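Side-chain contact in 3-oxoacyl-(acyl-carrier protein) synthase II (Thermus thermophilus, PDB 1J3N), which catalyses the condensation step of fatty acid elongation, probably joining an acyl chain to a malonyl unit carried by acyl-carrier protein: residues Thr7-Leu12 with Ala350-Leu355. Numbering follows the deposited sequence.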
ATOM      1  N   THR A   7      10.122  16.055  13.037  1.00 24.59           N
ATOM      2  CA  THR A   7       9.813  17.024  14.081  1.00 23.20           C
ATOM      3  C   THR A   7       8.760  16.550  15.076  1.00 23.48           C
ATOM      4  O   THR A   7       8.404  17.280  16.005  1.00 23.84           O
ATOM      5  CB  THR A   7       9.312  18.339  13.464  1.00 24.08           C
ATOM      6  OG1 THR A   7       8.092  18.092  12.748  1.00 23.67           O
ATOM      7  CG2 THR A   7      10.357  18.910  12.505  1.00 21.66           C
ATOM      8  N   GLY A   8       8.249  15.344  14.873  1.00 21.72           N
ATOM      9  CA  GLY A   8       7.243  14.816  15.774  1.00 22.77           C
ATOM     10  C   GLY A   8       7.310  13.307  15.866  1.00 22.54           C
ATOM     11  O   GLY A   8       7.446  12.629  14.855  1.00 24.72           O
ATOM     12  N   LEU A   9       7.223  12.779  17.083  1.00 22.86           N
ATOM     13  CA  LEU A   9       7.264  11.345  17.284  1.00 21.39           C
ATOM     14  C   LEU A   9       6.033  10.904  18.068  1.00 21.85           C
ATOM     15  O   LEU A   9       5.840  11.296  19.221  1.00 18.25           O
ATOM     16  CB  LEU A   9       8.539  10.951  18.042  1.00 23.15           C
ATOM     17  CG  LEU A   9       9.870  11.378  17.403  1.00 22.48           C
ATOM     18  CD1 LEU A   9      11.005  11.156  18.384  1.00 24.49           C
ATOM     19  CD2 LEU A   9      10.115  10.598  16.111  1.00 20.77           C
ATOM     20  N   GLY A  10       5.189  10.115  17.414  1.00 21.67           N
ATOM     21  CA  GLY A  10       3.990   9.596  18.048  1.00 22.77           C
ATOM     22  C   GLY A  10       4.190   8.102  18.179  1.00 22.26           C
ATOM     23  O   GLY A  10       4.087   7.369  17.199  1.00 19.49           O
ATOM     24  N   ALA A  11       4.493   7.653  19.390  1.00 23.23           N
ATOM     25  CA  ALA A  11       4.741   6.242  19.635  1.00 23.91           C
ATOM     26  C   ALA A  11       3.708   5.580  20.540  1.00 23.85           C
ATOM     27  O   ALA A  11       3.438   6.058  21.641  1.00 21.77           O
ATOM     28  CB  ALA A  11       6.134   6.071  20.243  1.00 24.83           C
ATOM     29  N   LEU A  12       3.129   4.483  20.060  1.00 22.86           N
ATOM     30  CA  LEU A  12       2.158   3.717  20.839  1.00 23.83           C
ATOM     31  C   LEU A  12       2.754   2.313  20.859  1.00 23.06           C
ATOM     32  O   LEU A  12       2.586   1.550  19.911  1.00 24.83           O
ATOM     33  CB  LEU A  12       0.788   3.714  20.152  1.00 22.27           C
ATOM     34  CG  LEU A  12      -0.360   3.087  20.945  1.00 24.65           C
ATOM     35  CD1 LEU A  12      -0.519   3.797  22.287  1.00 25.73           C
ATOM     36  CD2 LEU A  12      -1.645   3.180  20.143  1.00 24.35           C
ATOM     37  N   ALA A 350      12.734   4.899  17.445  1.00 18.82           N
ATOM     38  CA  ALA A 350      13.827   4.524  18.329  1.00 19.83           C
ATOM     39  C   ALA A 350      15.159   4.968  17.721  1.00 21.08           C
ATOM     40  O   ALA A 350      16.044   5.459  18.427  1.00 22.95           O
ATOM     41  CB  ALA A 350      13.826   3.005  18.549  1.00 16.05           C
ATOM     42  N   THR A 351      15.291   4.805  16.407  1.00 22.34           N
ATOM     43  CA  THR A 351      16.520   5.179  15.708  1.00 22.12           C
ATOM     44  C   THR A 351      16.737   6.688  15.731  1.00 24.38           C
ATOM     45  O   THR A 351      17.863   7.160  15.881  1.00 23.97           O
ATOM     46  CB  THR A 351      16.499   4.680  14.244  1.00 24.16           C
ATOM     47  OG1 THR A 351      16.299   3.258  14.233  1.00 23.05           O
ATOM     48  CG2 THR A 351      17.815   5.002  13.551  1.00 23.59           C
ATOM     49  N   VAL A 352      15.659   7.448  15.581  1.00 23.55           N
ATOM     50  CA  VAL A 352      15.754   8.902  15.622  1.00 26.52           C
ATOM     51  C   VAL A 352      16.078   9.353  17.048  1.00 26.20           C
ATOM     52  O   VAL A 352      16.823  10.310  17.239  1.00 27.35           O
ATOM     53  CB  VAL A 352      14.426   9.566  15.160  1.00 25.75           C
ATOM     54  CG1 VAL A 352      14.412  11.039  15.520  1.00 25.66           C
ATOM     55  CG2 VAL A 352      14.271   9.399  13.665  1.00 26.39           C
ATOM     56  N   GLN A 353      15.523   8.649  18.038  1.00 27.64           N
ATOM     57  CA  GLN A 353      15.748   8.974  19.451  1.00 25.75           C
ATOM     58  C   GLN A 353      17.199   8.723  19.866  1.00 26.29           C
ATOM     59  O   GLN A 353      17.744   9.452  20.695  1.00 25.69           O
ATOM     60  CB  GLN A 353      14.816   8.159  20.356  1.00 24.31           C
ATOM     61  CG  GLN A 353      13.331   8.479  20.193  1.00 23.83           C
ATOM     62  CD  GLN A 353      12.445   7.704  21.158  1.00 22.18           C
ATOM     63  OE1 GLN A 353      12.588   6.489  21.312  1.00 20.06           O
ATOM     64  NE2 GLN A 353      11.507   8.403  21.796  1.00 23.37           N
ATOM     65  N   ALA A 354      17.819   7.692  19.301  1.00 26.03           N
ATOM     66  CA  ALA A 354      19.208   7.379  19.620  1.00 27.43           C
ATOM     67  C   ALA A 354      20.145   8.476  19.100  1.00 27.12           C
ATOM     68  O   ALA A 354      21.144   8.789  19.740  1.00 25.79           O
ATOM     69  CB  ALA A 354      19.602   6.038  19.024  1.00 23.15           C
ATOM     70  N   LEU A 355      19.827   9.046  17.939  1.00 28.07           N
ATOM     71  CA  LEU A 355      20.647  10.112  17.361  1.00 27.83           C
ATOM     72  C   LEU A 355      20.492  11.402  18.154  1.00 28.53           C
ATOM     73  O   LEU A 355      21.472  12.058  18.510  1.00 29.87           O
ATOM     74  CB  LEU A 355      20.240  10.382  15.909  1.00 28.19           C
ATOM     75  CG  LEU A 355      20.567   9.354  14.825  1.00 28.11           C
ATOM     76  CD1 LEU A 355      19.907   9.772  13.523  1.00 27.62           C
ATOM     77  CD2 LEU A 355      22.066   9.249  14.647  1.00 28.66           C
TER
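A small, buried and wholly apolar contact sets L9, midway along strand 4-13, against V352 and Q353 on helix 343-357, in the interior where a sheet of the synthase is packed against a helix. The two backbones stay well apart, the CA atoms of L9 and V352 lying 9.0 Å from each other, and the leucine spans the gap. CD1 of L9 sits between the two helix residues, 4.0 Å from CG of Q353, the closest approach of the contact, and also 4.4 Å from CG1 of V352. CD2 of L9 meets the valine alone, likewise 4.4 Å from CG1 of V352. About 113 Å² is buried in all, more than half of it on L9.

Q353 CB does not point straight at the strand; with CG anti to the carbonyl carbon (chi1 -65°) and the chain extended beyond it (chi2 -177°), the side chain reaches past L9, crossing it at a slant. The CG methylene thus packs on the leucine while the amide is held by helix 19-28: OE1 accepts a hydrogen bond from NE2 of Q26, and NE2 donates to the backbone O of Q19. With its oxygen and its nitrogen each bonded, the buried amide is satisfied, and the carbonyl acceptor on Q19 settles which is the nitrogen. Y252 touches both L9 and V352, and F405 of strand 399-406 also packs on V352.

The contact joins segments 338 residues apart at their nearest ends, one in the N-terminal and one in the C-terminal family region, through the helix-on-sheet packing characteristic of the layered alpha/beta thiolase fold of condensing enzymes.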